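Local coordinates for SusD homolog (Bacteroides ovatus, PDB 4F53), which probably binds mucin O-glycans at the cell surface, as a TPR-like sugar-binding protein of the SusD and RagB outer membrane lipoprotein family, at residues C52-A55 and G56-G60; Y78-D82 and D83-I87; H248-W251 and Q252-V256; D422-K425 and S426-Q429; P479-T482 and D483-R486. All coordinates share one frame; numbering follows the deposited sequence.

Five short, chain-continuous contacts show how helix ends are built in a largely helical fold. From the N terminus, contact 1 turns the chain at the end of helix 44-58, contact 2 starts helix 82-106, contact 3 starts helix 250-257, contact 4 starts helix 423-438 and contact 5 starts helix 482-487. Each is a short local stretch that ends before the next begins, so none encloses or crosses another. Contact 1 is a hub: Leu53 packs on Trp84 and Phe58 on Tyr78 of contact 2, while Cys52 packs on Trp251 and Phe254 of contact 3. Contact 2 also touches contact 5 through Lys85 and Pro481. Contact 4 stands apart, its centre about 24 Å from that of contact 1.

Contact 1: C52-A55 and G56-G60; sequences CLMA and GAFSG
Phe58 lays one face of its ring over the carbonyl oxygen of Met54, and its CE2 rests 3.7 Å from Met54 CG, a selenomethionine chain that crosses the ring at a slant. What satisfies Met54 O is Phe58 N, at 3.1 Å with a nearly straight N-H (169°). One residue on, Ala55 O receives Ser59 N at 2.8 Å. Ser59 OG, folded back over its own backbone by a chi1 of 60°, lies 2.7 Å from Ala55 O and 3.0 Å from Gly56 O; its single proton can serve either. The serine hydroxyl also takes a weak bond from Tyr61 N. Upstream the winding is wider: Cys52 O gets a weak bond from Ala57 N (3.5 Å) and a CA-H contact from Gly56, where any side chain would collide with that oxygen. Ala57 O takes Arg307 NH1 as well as a weak bond from Gly60 N, Ser59 O accepts from Trp435 NE1, and Gly60 O bonds to Ser264 OG, which settles these buried carbonyls. With its positive phi, Gly60 completes a Schellman motif, the classic C-terminal stop of a helix, here following a pi-type turn.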
loop_
_atom_site.group_PDB
_atom_site.type_symbol
_atom_site.label_atom_id
_atom_site.label_comp_id
_atom_site.label_asym_id
_atom_site.label_seq_id
_atom_site.Cartn_x
_atom_site.Cartn_y
_atom_site.Cartn_z
ATOM N N CYS A 52 -5.296 3.887 -6.642
ATOM C CA CYS A 52 -5.441 3.119 -7.849
ATOM C C CYS A 52 -4.375 3.507 -8.876
ATOM O O CYS A 52 -3.524 2.689 -9.204
ATOM C CB CYS A 52 -6.852 3.263 -8.407
ATOM S SG CYS A 52 -7.164 2.262 -9.880
ATOM N N LEU A 53 -4.409 4.740 -9.367
ATOM C CA LEU A 53 -3.511 5.193 -10.420
ATOM C C LEU A 53 -2.057 5.252 -9.955
ATOM O O LEU A 53 -1.157 4.924 -10.728
ATOM C CB LEU A 53 -3.961 6.580 -10.963
ATOM C CG LEU A 53 -5.234 6.610 -11.814
ATOM C CD1 LEU A 53 -5.850 8.008 -11.797
ATOM C CD2 LEU A 53 -4.951 6.181 -13.246
HETATM N N MSE A 54 -1.817 5.675 -8.713
HETATM C CA MSE A 54 -0.446 5.771 -8.247
HETATM C C MSE A 54 0.026 4.460 -7.608
HETATM O O MSE A 54 0.810 3.751 -8.235
HETATM C CB MSE A 54 -0.254 6.954 -7.280
HETATM C CG MSE A 54 1.229 7.145 -6.882
HETATM SE SE MSE A 54 1.476 8.471 -5.506
HETATM C CE MSE A 54 0.828 7.428 -3.939
ATOM N N ALA A 55 -0.428 4.154 -6.375
ATOM C CA ALA A 55 0.012 3.010 -5.586
ATOM C C ALA A 55 -0.311 1.654 -6.261
ATOM O O ALA A 55 0.509 0.738 -6.192
ATOM C CB ALA A 55 -0.604 3.071 -4.203
ATOM N N GLY A 56 -1.463 1.562 -6.933
ATOM C CA GLY A 56 -1.891 0.363 -7.643
ATOM C C GLY A 56 -0.940 -0.007 -8.757
ATOM O O GLY A 56 -0.617 -1.189 -8.930
ATOM N N ALA A 57 -0.472 1.014 -9.511
ATOM C CA ALA A 57 0.524 0.848 -10.580
ATOM C C ALA A 57 1.902 0.430 -10.019
ATOM O O ALA A 57 2.493 -0.553 -10.471
ATOM C CB ALA A 57 0.675 2.157 -11.364
ATOM N N PHE A 58 2.410 1.214 -9.055
ATOM C CA PHE A 58 3.747 1.057 -8.493
ATOM C C PHE A 58 3.876 -0.217 -7.646
ATOM O O PHE A 58 4.969 -0.782 -7.602
ATOM C CB PHE A 58 4.167 2.312 -7.698
ATOM C CG PHE A 58 4.287 3.609 -8.482
ATOM C CD1 PHE A 58 4.501 3.599 -9.856
ATOM C CD2 PHE A 58 4.233 4.841 -7.835
ATOM C CE1 PHE A 58 4.632 4.806 -10.577
ATOM C CE2 PHE A 58 4.368 6.045 -8.556
ATOM C CZ PHE A 58 4.564 6.018 -9.924
ATOM N N SER A 59 2.778 -0.689 -7.029
ATOM C CA SER A 59 2.784 -1.934 -6.238
ATOM C C SER A 59 2.825 -3.216 -7.090
ATOM O O SER A 59 3.105 -4.288 -6.556
ATOM C CB SER A 59 1.546 -2.020 -5.358
ATOM O OG SER A 59 0.393 -2.004 -6.179
ATOM N N GLY A 60 2.460 -3.105 -8.356
ATOM C CA GLY A 60 2.355 -4.239 -9.259
ATOM C C GLY A 60 0.984 -4.882 -9.263
ATOM O O GLY A 60 0.825 -5.970 -9.829
#

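Contact 2: Y78-D82 and D83-I87; sequences YNPSD and DWKKI
Asp82 O is gripped by two amides, Lys85 N and Lys86 N, each 3.2 Å away and each a weak bond bent well off line. A sounder bond runs from Lys85 N to Ser81 O (3.1 Å), so that one amide divides itself between two carbonyls at the opening of a loosely bonded helix. Ser81 is the N-cap: with a chi1 of 63° its hydroxyl swings over the helix end, and OG accepts a weak bond from Trp84 N at 3.3 Å. OG also approaches Trp84 CD1 obliquely, while Pro80 CB packs against the Trp84 CB methylene. The indole itself is set by aromatic neighbours, meeting Trp71 and Tyr49 in edge-to-face pairs. Lys85 does double duty. Its aliphatic part crosses the proline ring at about a right angle, CG to Pro80 CG 3.6 Å, and a bend at chi3 (-92°) brings the ammonium to Asp82 OD1 as a long salt bridge of 3.9 Å. On the same lysine, NZ donates a weak bond to a water that in turn gives a firmer one, 2.8 Å, to Pro80 O. With an alanine in place of Lys85, the Asp82 carboxylate would probably lose its nearby countercharge, the water one of its partners and the Pro80 ring its aliphatic cover. Asp82 and Asp83 both lie in the first turn, where their negative charge is likely to suit the positive end of the helix dipole; the stretched salt bridge and the water link imply a soft, hydrated electrostatic contribution rather than one rigid ion pair.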
loop_
_atom_site.group_PDB
_atom_site.type_symbol
_atom_site.label_atom_id
_atom_site.label_comp_id
_atom_site.label_asym_id
_atom_site.label_seq_id
_atom_site.Cartn_x
_atom_site.Cartn_y
_atom_site.Cartn_z
ATOM N N TYR A 78 5.322 7.195 -15.740
ATOM C CA TYR A 78 6.258 8.178 -15.166
ATOM C C TYR A 78 6.151 9.566 -15.778
ATOM O O TYR A 78 7.086 10.354 -15.643
ATOM C CB TYR A 78 7.728 7.673 -15.235
ATOM C CG TYR A 78 7.899 6.238 -14.772
ATOM C CD1 TYR A 78 7.452 5.830 -13.517
ATOM C CD2 TYR A 78 8.466 5.277 -15.606
ATOM C CE1 TYR A 78 7.588 4.505 -13.093
ATOM C CE2 TYR A 78 8.614 3.950 -15.188
ATOM C CZ TYR A 78 8.217 3.580 -13.914
ATOM O OH TYR A 78 8.425 2.294 -13.484
ATOM N N ASN A 79 5.002 9.901 -16.359
ATOM C CA ASN A 79 4.772 11.227 -16.930
ATOM C C ASN A 79 3.396 11.784 -16.468
ATOM O O ASN A 79 2.629 12.249 -17.317
ATOM C CB ASN A 79 4.883 11.178 -18.492
ATOM C CG ASN A 79 3.863 10.291 -19.188
ATOM O OD1 ASN A 79 3.252 9.401 -18.593
ATOM N ND2 ASN A 79 3.647 10.522 -20.463
ATOM N N PRO A 80 3.046 11.798 -15.152
ATOM C CA PRO A 80 1.735 12.369 -14.763
ATOM C C PRO A 80 1.716 13.875 -14.983
ATOM O O PRO A 80 2.770 14.496 -15.002
ATOM C CB PRO A 80 1.633 12.028 -13.270
ATOM C CG PRO A 80 3.061 11.981 -12.818
ATOM C CD PRO A 80 3.808 11.371 -13.957
ATOM N N SER A 81 0.536 14.463 -15.144
ATOM C CA SER A 81 0.423 15.914 -15.341
ATOM C C SER A 81 0.742 16.636 -14.021
ATOM O O SER A 81 0.776 15.989 -12.970
ATOM C CB SER A 81 -0.984 16.263 -15.810
ATOM O OG SER A 81 -1.916 15.901 -14.799
ATOM N N ASP A 82 0.941 17.955 -14.061
ATOM C CA ASP A 82 1.170 18.756 -12.865
ATOM C C ASP A 82 -0.008 18.601 -11.870
ATOM O O ASP A 82 0.240 18.474 -10.675
ATOM C CB ASP A 82 1.412 20.230 -13.238
ATOM C CG ASP A 82 2.857 20.566 -13.619
ATOM O OD1 ASP A 82 3.775 19.773 -13.273
ATOM O OD2 ASP A 82 3.080 21.656 -14.199
ATOM N N ASP A 83 -1.263 18.506 -12.372
ATOM C CA ASP A 83 -2.464 18.305 -11.546
ATOM C C ASP A 83 -2.442 16.967 -10.817
ATOM O O ASP A 83 -2.833 16.916 -9.653
ATOM C CB ASP A 83 -3.756 18.408 -12.383
ATOM C CG ASP A 83 -3.961 19.737 -13.102
ATOM O OD1 ASP A 83 -3.453 20.776 -12.603
ATOM O OD2 ASP A 83 -4.647 19.740 -14.155
ATOM N N TRP A 84 -1.995 15.889 -11.486
ATOM C CA TRP A 84 -1.891 14.557 -10.869
ATOM C C TRP A 84 -0.776 14.518 -9.823
ATOM O O TRP A 84 -0.862 13.759 -8.858
ATOM C CB TRP A 84 -1.619 13.478 -11.928
ATOM C CG TRP A 84 -2.810 13.061 -12.755
ATOM C CD1 TRP A 84 -3.831 13.852 -13.203
ATOM C CD2 TRP A 84 -3.047 11.750 -13.299
ATOM N NE1 TRP A 84 -4.700 13.113 -13.971
ATOM C CE2 TRP A 84 -4.236 11.824 -14.060
ATOM C CE3 TRP A 84 -2.346 10.530 -13.249
ATOM C CZ2 TRP A 84 -4.753 10.719 -14.742
ATOM C CZ3 TRP A 84 -2.863 9.440 -13.918
ATOM C CH2 TRP A 84 -4.043 9.545 -14.671
ATOM N N LYS A 85 0.287 15.300 -10.032
ATOM C CA LYS A 85 1.421 15.344 -9.113
ATOM C C LYS A 85 1.083 16.117 -7.820
ATOM O O LYS A 85 1.744 15.920 -6.802
ATOM C CB LYS A 85 2.646 15.942 -9.807
ATOM C CG LYS A 85 3.231 14.971 -10.820
ATOM C CD LYS A 85 4.600 15.367 -11.304
ATOM C CE LYS A 85 4.557 16.213 -12.535
ATOM N NZ LYS A 85 5.925 16.541 -12.990
ATOM N N LYS A 86 0.022 16.937 -7.843
ATOM C CA LYS A 86 -0.390 17.722 -6.680
ATOM C C LYS A 86 -1.234 16.892 -5.677
ATOM O O LYS A 86 -1.072 17.039 -4.465
ATOM C CB LYS A 86 -1.173 18.955 -7.165
ATOM C CG LYS A 86 -1.399 20.026 -6.130
ATOM C CD LYS A 86 -1.948 21.294 -6.772
ATOM C CE LYS A 86 -2.225 22.412 -5.783
ATOM N NZ LYS A 86 -3.486 22.200 -5.019
ATOM N N ILE A 87 -2.119 16.037 -6.188
ATOM C CA ILE A 87 -3.090 15.279 -5.412
ATOM C C ILE A 87 -2.466 14.387 -4.302
ATOM O O ILE A 87 -2.970 14.517 -3.183
ATOM C CB ILE A 87 -4.059 14.495 -6.356
ATOM C CG1 ILE A 87 -4.816 15.507 -7.238
ATOM C CG2 ILE A 87 -5.074 13.612 -5.554
ATOM C CD1 ILE A 87 -5.399 14.942 -8.492
HETATM O O HOH W 1 5.596 14.271 -15.251
#

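Contact 3: H248-W251 and Q252-V256; sequences HNPW and QRFMV
Phe254 and Pro250 form the tight side of this first helical turn. Pro250 O sits 3.3 Å above the Phe254 ring, over its centre, and Phe254 CZ meets Pro250 CB at 3.5 Å. The same phenyl turns an edge to the face of the Trp251 six-membered ring in a T-shaped pair, centroids 5.5 Å apart and planes at 73°. Met255 runs alongside the indole, pointing the same way. Asn249 caps the helix, its OD1 taking Trp251 N at 3.0 Å in the carbonyl plane.

The other side is more exposed and polar. There the Arg253 guanidinium lies flat on the His248 imidazole, centres 3.8 Å apart and planes at 21°, brought back by a bend at chi2 (-60°). Arg253 NH1 donates to Gln252 OE1 at 2.7 Å. Glu44 bonds His248 NE2 and forms a weak, long ion pair with Arg253 NE. A leucine in place of this arginine would probably leave Gln252 OE1 without its donor and the imidazole face without its flat, charged cover.

Pro250 and Phe254 press on helix 44-58 through Ser47, Trp251 and Met255 reach Val62 of strand 62-64, and Asn249 and Pro250 meet Ile332 of strand 332-335.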
loop_
_atom_site.group_PDB
_atom_site.type_symbol
_atom_site.label_atom_id
_atom_site.label_comp_id
_atom_site.label_asym_id
_atom_site.label_seq_id
_atom_site.Cartn_x
_atom_site.Cartn_y
_atom_site.Cartn_z
ATOM N N HIS A 248 -19.953 4.009 -0.865
ATOM C CA HIS A 248 -19.598 2.897 -1.746
ATOM C C HIS A 248 -18.102 2.660 -1.807
ATOM O O HIS A 248 -17.319 3.595 -1.618
ATOM C CB HIS A 248 -20.148 3.116 -3.168
ATOM C CG HIS A 248 -19.596 4.298 -3.901
ATOM N ND1 HIS A 248 -20.176 5.564 -3.778
ATOM C CD2 HIS A 248 -18.579 4.358 -4.796
ATOM C CE1 HIS A 248 -19.482 6.353 -4.585
ATOM N NE2 HIS A 248 -18.501 5.675 -5.214
ATOM N N ASN A 249 -17.707 1.414 -2.109
ATOM C CA ASN A 249 -16.305 1.050 -2.321
ATOM C C ASN A 249 -15.866 1.644 -3.680
ATOM O O ASN A 249 -16.492 1.348 -4.706
ATOM C CB ASN A 249 -16.102 -0.473 -2.279
ATOM C CG ASN A 249 -14.657 -0.862 -2.259
ATOM O OD1 ASN A 249 -13.865 -0.431 -3.090
ATOM N ND2 ASN A 249 -14.277 -1.695 -1.319
ATOM N N PRO A 250 -14.815 2.504 -3.687
ATOM C CA PRO A 250 -14.414 3.180 -4.941
ATOM C C PRO A 250 -13.876 2.229 -6.019
ATOM O O PRO A 250 -13.955 2.569 -7.184
ATOM C CB PRO A 250 -13.327 4.159 -4.472
ATOM C CG PRO A 250 -12.775 3.566 -3.218
ATOM C CD PRO A 250 -13.980 2.954 -2.545
ATOM N N TRP A 251 -13.351 1.050 -5.644
ATOM C CA TRP A 251 -12.836 0.052 -6.593
ATOM C C TRP A 251 -13.908 -0.456 -7.538
ATOM O O TRP A 251 -13.580 -0.825 -8.666
ATOM C CB TRP A 251 -12.204 -1.124 -5.872
ATOM C CG TRP A 251 -10.921 -0.734 -5.203
ATOM C CD1 TRP A 251 -10.737 -0.411 -3.887
ATOM C CD2 TRP A 251 -9.649 -0.566 -5.842
ATOM N NE1 TRP A 251 -9.424 -0.068 -3.661
ATOM C CE2 TRP A 251 -8.730 -0.145 -4.847
ATOM C CE3 TRP A 251 -9.193 -0.715 -7.167
ATOM C CZ2 TRP A 251 -7.365 0.069 -5.128
ATOM C CZ3 TRP A 251 -7.852 -0.443 -7.451
ATOM C CH2 TRP A 251 -6.955 -0.082 -6.440
ATOM N N GLN A 252 -15.186 -0.459 -7.096
ATOM C CA GLN A 252 -16.316 -0.850 -7.943
ATOM C C GLN A 252 -16.426 0.129 -9.125
ATOM O O GLN A 252 -16.754 -0.273 -10.229
ATOM C CB GLN A 252 -17.623 -0.919 -7.142
ATOM C CG GLN A 252 -18.811 -1.427 -7.983
ATOM C CD GLN A 252 -19.560 -0.307 -8.704
ATOM O OE1 GLN A 252 -19.422 0.900 -8.430
ATOM N NE2 GLN A 252 -20.349 -0.666 -9.664
ATOM N N ARG A 253 -16.103 1.393 -8.902
ATOM C CA ARG A 253 -16.082 2.411 -9.946
ATOM C C ARG A 253 -14.899 2.182 -10.884
ATOM O O ARG A 253 -15.093 2.045 -12.095
ATOM C CB ARG A 253 -15.991 3.837 -9.329
ATOM C CG ARG A 253 -17.157 4.253 -8.450
ATOM C CD ARG A 253 -18.468 4.240 -9.197
ATOM N NE ARG A 253 -19.485 5.004 -8.478
ATOM C CZ ARG A 253 -20.564 4.484 -7.906
ATOM N NH1 ARG A 253 -20.788 3.178 -7.960
ATOM N NH2 ARG A 253 -21.434 5.267 -7.287
ATOM N N PHE A 254 -13.685 2.113 -10.327
ATOM C CA PHE A 254 -12.441 1.996 -11.116
ATOM C C PHE A 254 -12.427 0.769 -11.978
ATOM O O PHE A 254 -12.078 0.861 -13.153
ATOM C CB PHE A 254 -11.173 2.003 -10.248
ATOM C CG PHE A 254 -11.136 3.019 -9.132
ATOM C CD1 PHE A 254 -11.766 4.256 -9.269
ATOM C CD2 PHE A 254 -10.452 2.745 -7.949
ATOM C CE1 PHE A 254 -11.780 5.170 -8.214
ATOM C CE2 PHE A 254 -10.428 3.677 -6.911
ATOM C CZ PHE A 254 -11.099 4.880 -7.049
HETATM N N MSE A 255 -12.832 -0.364 -11.401
HETATM C CA MSE A 255 -12.787 -1.629 -12.104
HETATM C C MSE A 255 -14.072 -1.941 -12.893
HETATM O O MSE A 255 -14.026 -2.114 -14.113
HETATM C CB MSE A 255 -12.498 -2.759 -11.080
HETATM C CG MSE A 255 -11.125 -2.618 -10.379
HETATM SE SE MSE A 255 -9.750 -3.532 -11.433
HETATM C CE MSE A 255 -8.236 -3.423 -10.258
ATOM N N VAL A 256 -15.202 -2.060 -12.196
ATOM C CA VAL A 256 -16.433 -2.548 -12.806
ATOM C C VAL A 256 -17.177 -1.475 -13.615
ATOM O O VAL A 256 -17.388 -1.683 -14.813
ATOM C CB VAL A 256 -17.363 -3.236 -11.759
ATOM C CG1 VAL A 256 -18.582 -3.838 -12.439
ATOM C CG2 VAL A 256 -16.613 -4.314 -10.979
#

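Contact 4: D422-K425 and S426-Q429; sequences DFEK and SLEQ
An N-capped first turn opens helix 423-438, with Asp422 as its cap and Ser426 closing the turn. Ser426 N reaches Asp422 O at 3.0 Å, and Ser426 OG comes equally near that oxygen, though its proton has another acceptor within reach. Asp422 has CG trans to its own amide nitrogen (chi1 -177°), which brings OD2 over the helix end to accept from Lys425 N at 3.1 Å, on the anti side of the carboxylate and 32° out of its plane. Leu427 N to Phe423 O (2.9 Å) and Glu428 N to Glu424 O (2.9 Å) continue the winding. Phe423 and Leu427 lie side by side, CE1 to CD2 3.9 Å, with the methyl coming obliquely to the ring. A water donates to both Lys425 O and Glu428 OE1, at 3.1 Å and 2.9 Å, bridging the backbone and a side chain one turn along. The carboxylates find further partners elsewhere: Glu424 OE1 forms a salt bridge with Lys520 NZ and a hydrogen bond with Tyr454 OH, and Glu428 OE2 bonds to Thr412 OG1. Phe423, Ser426 and Leu427 rest on Leu349 of helix 337-349, while Gln429 ties the helix to the preceding loop through Thr415, Ala417 and Ser419.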
loop_
_atom_site.group_PDB
_atom_site.type_symbol
_atom_site.label_atom_id
_atom_site.label_comp_id
_atom_site.label_asym_id
_atom_site.label_seq_id
_atom_site.Cartn_x
_atom_site.Cartn_y
_atom_site.Cartn_z
ATOM N N ASP A 422 19.045 -19.882 2.837
ATOM C CA ASP A 422 19.484 -18.586 2.304
ATOM C C ASP A 422 18.544 -17.424 2.651
ATOM O O ASP A 422 17.364 -17.441 2.314
ATOM C CB ASP A 422 19.696 -18.674 0.774
ATOM C CG ASP A 422 20.228 -17.381 0.171
ATOM O OD1 ASP A 422 21.385 -17.027 0.452
ATOM O OD2 ASP A 422 19.470 -16.709 -0.538
ATOM N N PHE A 423 19.084 -16.407 3.295
ATOM C CA PHE A 423 18.324 -15.245 3.771
ATOM C C PHE A 423 17.505 -14.572 2.646
ATOM O O PHE A 423 16.301 -14.411 2.812
ATOM C CB PHE A 423 19.250 -14.198 4.456
ATOM C CG PHE A 423 18.485 -13.023 5.017
ATOM C CD1 PHE A 423 18.157 -11.931 4.209
ATOM C CD2 PHE A 423 17.989 -13.053 6.323
ATOM C CE1 PHE A 423 17.409 -10.860 4.722
ATOM C CE2 PHE A 423 17.254 -11.981 6.838
ATOM C CZ PHE A 423 16.983 -10.885 6.038
ATOM N N GLU A 424 18.151 -14.144 1.544
ATOM C CA GLU A 424 17.466 -13.436 0.449
ATOM C C GLU A 424 16.372 -14.253 -0.186
ATOM O O GLU A 424 15.303 -13.703 -0.438
ATOM C CB GLU A 424 18.443 -12.935 -0.647
ATOM C CG GLU A 424 19.183 -11.686 -0.210
ATOM C CD GLU A 424 18.356 -10.491 0.234
ATOM O OE1 GLU A 424 17.305 -10.208 -0.384
ATOM O OE2 GLU A 424 18.802 -9.801 1.172
ATOM N N LYS A 425 16.612 -15.556 -0.420
ATOM C CA LYS A 425 15.590 -16.423 -1.006
ATOM C C LYS A 425 14.395 -16.603 -0.030
ATOM O O LYS A 425 13.259 -16.704 -0.490
ATOM C CB LYS A 425 16.175 -17.788 -1.429
ATOM C CG LYS A 425 17.329 -17.750 -2.459
ATOM C CD LYS A 425 16.919 -17.265 -3.844
ATOM C CE LYS A 425 18.066 -17.290 -4.830
ATOM N NZ LYS A 425 17.723 -16.594 -6.107
ATOM N N SER A 426 14.641 -16.584 1.298
ATOM C CA SER A 426 13.556 -16.706 2.282
ATOM C C SER A 426 12.779 -15.416 2.382
ATOM O O SER A 426 11.563 -15.457 2.490
ATOM C CB SER A 426 14.084 -17.093 3.656
ATOM O OG SER A 426 14.741 -18.339 3.584
ATOM N N LEU A 427 13.475 -14.273 2.352
ATOM C CA LEU A 427 12.843 -12.959 2.392
ATOM C C LEU A 427 11.970 -12.794 1.154
ATOM O O LEU A 427 10.857 -12.295 1.260
ATOM C CB LEU A 427 13.917 -11.846 2.477
ATOM C CG LEU A 427 13.401 -10.375 2.550
ATOM C CD1 LEU A 427 12.530 -10.147 3.800
ATOM C CD2 LEU A 427 14.576 -9.362 2.467
ATOM N N GLU A 428 12.446 -13.276 -0.010
ATOM C CA GLU A 428 11.656 -13.208 -1.238
ATOM C C GLU A 428 10.343 -14.005 -1.081
ATOM O O GLU A 428 9.291 -13.495 -1.466
ATOM C CB GLU A 428 12.459 -13.692 -2.432
ATOM C CG GLU A 428 11.661 -13.583 -3.720
ATOM C CD GLU A 428 12.421 -13.891 -4.989
ATOM O OE1 GLU A 428 13.433 -14.622 -4.913
ATOM O OE2 GLU A 428 11.978 -13.431 -6.068
ATOM N N GLN A 429 10.390 -15.211 -0.462
ATOM C CA GLN A 429 9.174 -15.995 -0.210
ATOM C C GLN A 429 8.211 -15.242 0.688
ATOM O O GLN A 429 7.059 -15.087 0.320
ATOM C CB GLN A 429 9.481 -17.373 0.396
ATOM C CG GLN A 429 10.224 -18.316 -0.570
ATOM C CD GLN A 429 10.146 -19.735 -0.085
ATOM O OE1 GLN A 429 10.854 -20.120 0.825
ATOM N NE2 GLN A 429 9.244 -20.533 -0.642
HETATM O O HOH W 2 13.155 -17.173 -3.551
#

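Contact 5: P479-T482 and D483-R486; sequences PYPT and DEYR
The chain enters helix 482-487 from the extended residues Tyr480 and Pro481, and its opening turn is loosely made: Glu484 N bonds to Pro481 O at 3.0 Å, while Thr482 O receives two weak bonds, from Tyr485 N at 3.1 Å and Arg486 N at 3.5 Å. Tyr485 is turned back over this turn. Pro481 O lies in the plane of its ring, at the edge, 3.8 Å from CD1, and Tyr480 CB comes obliquely to Tyr485 CE1 at 4.2 Å. Both hydroxyls are held elsewhere: Tyr485 OH bonds to Asp509 OD2 and Tyr480 OH to Pro133 O, while the Tyr480 ring takes Arg477 in a cation-pi contact. Glu484 packs its CB against Pro481 O and, with the chain bent at chi2 (-44°), sends its carboxylate off to Asn90 ND2. On the exposed flank, a bend at chi3 (-117°) folds the Arg486 guanidinium back so that Thr482 O lies over one face of it, about 3.8 Å from the guanidinium plane. Arg486 NH1 forms a salt bridge with Asp483 OD1, although the modelled 2.4 Å is implausibly short and the exact distance doubtful. The chemistry therefore divides: the polar ends of Tyr480, Glu484 and Tyr485 are satisfied by partners elsewhere in the fold, whereas at the surface Asp483 and Arg486 probably attract each other in a local ion pair whose exact geometry is uncertain and whose strength solvent would temper.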
loop_
_atom_site.group_PDB
_atom_site.type_symbol
_atom_site.label_atom_id
_atom_site.label_comp_id
_atom_site.label_asym_id
_atom_site.label_seq_id
_atom_site.Cartn_x
_atom_site.Cartn_y
_atom_site.Cartn_z
ATOM N N PRO A 479 8.045 13.318 -6.942
ATOM C CA PRO A 479 8.692 14.620 -6.745
ATOM C C PRO A 479 7.720 15.606 -6.107
ATOM O O PRO A 479 6.508 15.447 -6.244
ATOM C CB PRO A 479 9.081 15.034 -8.163
ATOM C CG PRO A 479 8.073 14.378 -9.046
ATOM C CD PRO A 479 7.570 13.147 -8.338
ATOM N N TYR A 480 8.234 16.619 -5.407
ATOM C CA TYR A 480 7.379 17.627 -4.776
ATOM C C TYR A 480 6.606 18.415 -5.827
ATOM O O TYR A 480 7.182 18.747 -6.867
ATOM C CB TYR A 480 8.208 18.598 -3.898
ATOM C CG TYR A 480 8.883 17.930 -2.719
ATOM C CD1 TYR A 480 8.143 17.215 -1.779
ATOM C CD2 TYR A 480 10.255 18.055 -2.512
ATOM C CE1 TYR A 480 8.757 16.605 -0.691
ATOM C CE2 TYR A 480 10.879 17.448 -1.423
ATOM C CZ TYR A 480 10.124 16.711 -0.525
ATOM O OH TYR A 480 10.710 16.106 0.553
ATOM N N PRO A 481 5.309 18.731 -5.593
ATOM C CA PRO A 481 4.557 19.552 -6.572
ATOM C C PRO A 481 5.259 20.898 -6.845
ATOM O O PRO A 481 5.771 21.533 -5.910
ATOM C CB PRO A 481 3.191 19.747 -5.904
ATOM C CG PRO A 481 3.061 18.596 -4.944
ATOM C CD PRO A 481 4.471 18.383 -4.424
ATOM N N THR A 482 5.293 21.320 -8.143
ATOM C CA THR A 482 5.933 22.553 -8.616
ATOM C C THR A 482 5.389 23.791 -7.868
ATOM O O THR A 482 6.142 24.729 -7.620
ATOM C CB THR A 482 5.797 22.688 -10.160
ATOM O OG1 THR A 482 6.323 23.946 -10.582
ATOM C CG2 THR A 482 4.356 22.522 -10.673
ATOM N N ASP A 483 4.091 23.782 -7.502
ATOM C CA ASP A 483 3.399 24.879 -6.803
ATOM C C ASP A 483 3.952 25.120 -5.418
ATOM O O ASP A 483 3.855 26.243 -4.917
ATOM C CB ASP A 483 1.886 24.595 -6.685
ATOM C CG ASP A 483 1.049 24.927 -7.912
ATOM O OD1 ASP A 483 1.425 25.862 -8.656
ATOM O OD2 ASP A 483 -0.021 24.287 -8.098
ATOM N N GLU A 484 4.523 24.072 -4.788
ATOM C CA GLU A 484 5.107 24.181 -3.451
ATOM C C GLU A 484 6.429 24.941 -3.517
ATOM O O GLU A 484 6.734 25.692 -2.587
ATOM C CB GLU A 484 5.243 22.809 -2.764
ATOM C CG GLU A 484 3.899 22.201 -2.386
ATOM C CD GLU A 484 2.898 23.146 -1.742
ATOM O OE1 GLU A 484 3.241 23.760 -0.706
ATOM O OE2 GLU A 484 1.784 23.301 -2.293
ATOM N N TYR A 485 7.155 24.848 -4.647
ATOM C CA TYR A 485 8.372 25.633 -4.878
ATOM C C TYR A 485 8.021 27.116 -5.022
ATOM O O TYR A 485 8.857 27.965 -4.734
ATOM C CB TYR A 485 9.073 25.174 -6.159
ATOM C CG TYR A 485 9.960 23.961 -6.030
ATOM C CD1 TYR A 485 9.435 22.674 -6.149
ATOM C CD2 TYR A 485 11.343 24.095 -5.929
ATOM C CE1 TYR A 485 10.262 21.552 -6.117
ATOM C CE2 TYR A 485 12.175 22.980 -5.851
ATOM C CZ TYR A 485 11.632 21.712 -5.959
ATOM O OH TYR A 485 12.469 20.632 -5.952
ATOM N N ARG A 486 6.798 27.434 -5.502
ATOM C CA ARG A 486 6.412 28.828 -5.697
ATOM C C ARG A 486 5.794 29.451 -4.443
ATOM O O ARG A 486 6.095 30.599 -4.142
ATOM C CB ARG A 486 5.486 28.977 -6.902
ATOM C CG ARG A 486 6.251 28.793 -8.203
ATOM C CD ARG A 486 5.393 28.980 -9.427
ATOM N NE ARG A 486 5.318 27.748 -10.205
ATOM C CZ ARG A 486 4.264 26.946 -10.215
ATOM N NH1 ARG A 486 3.184 27.252 -9.510
ATOM N NH2 ARG A 486 4.274 25.838 -10.943
#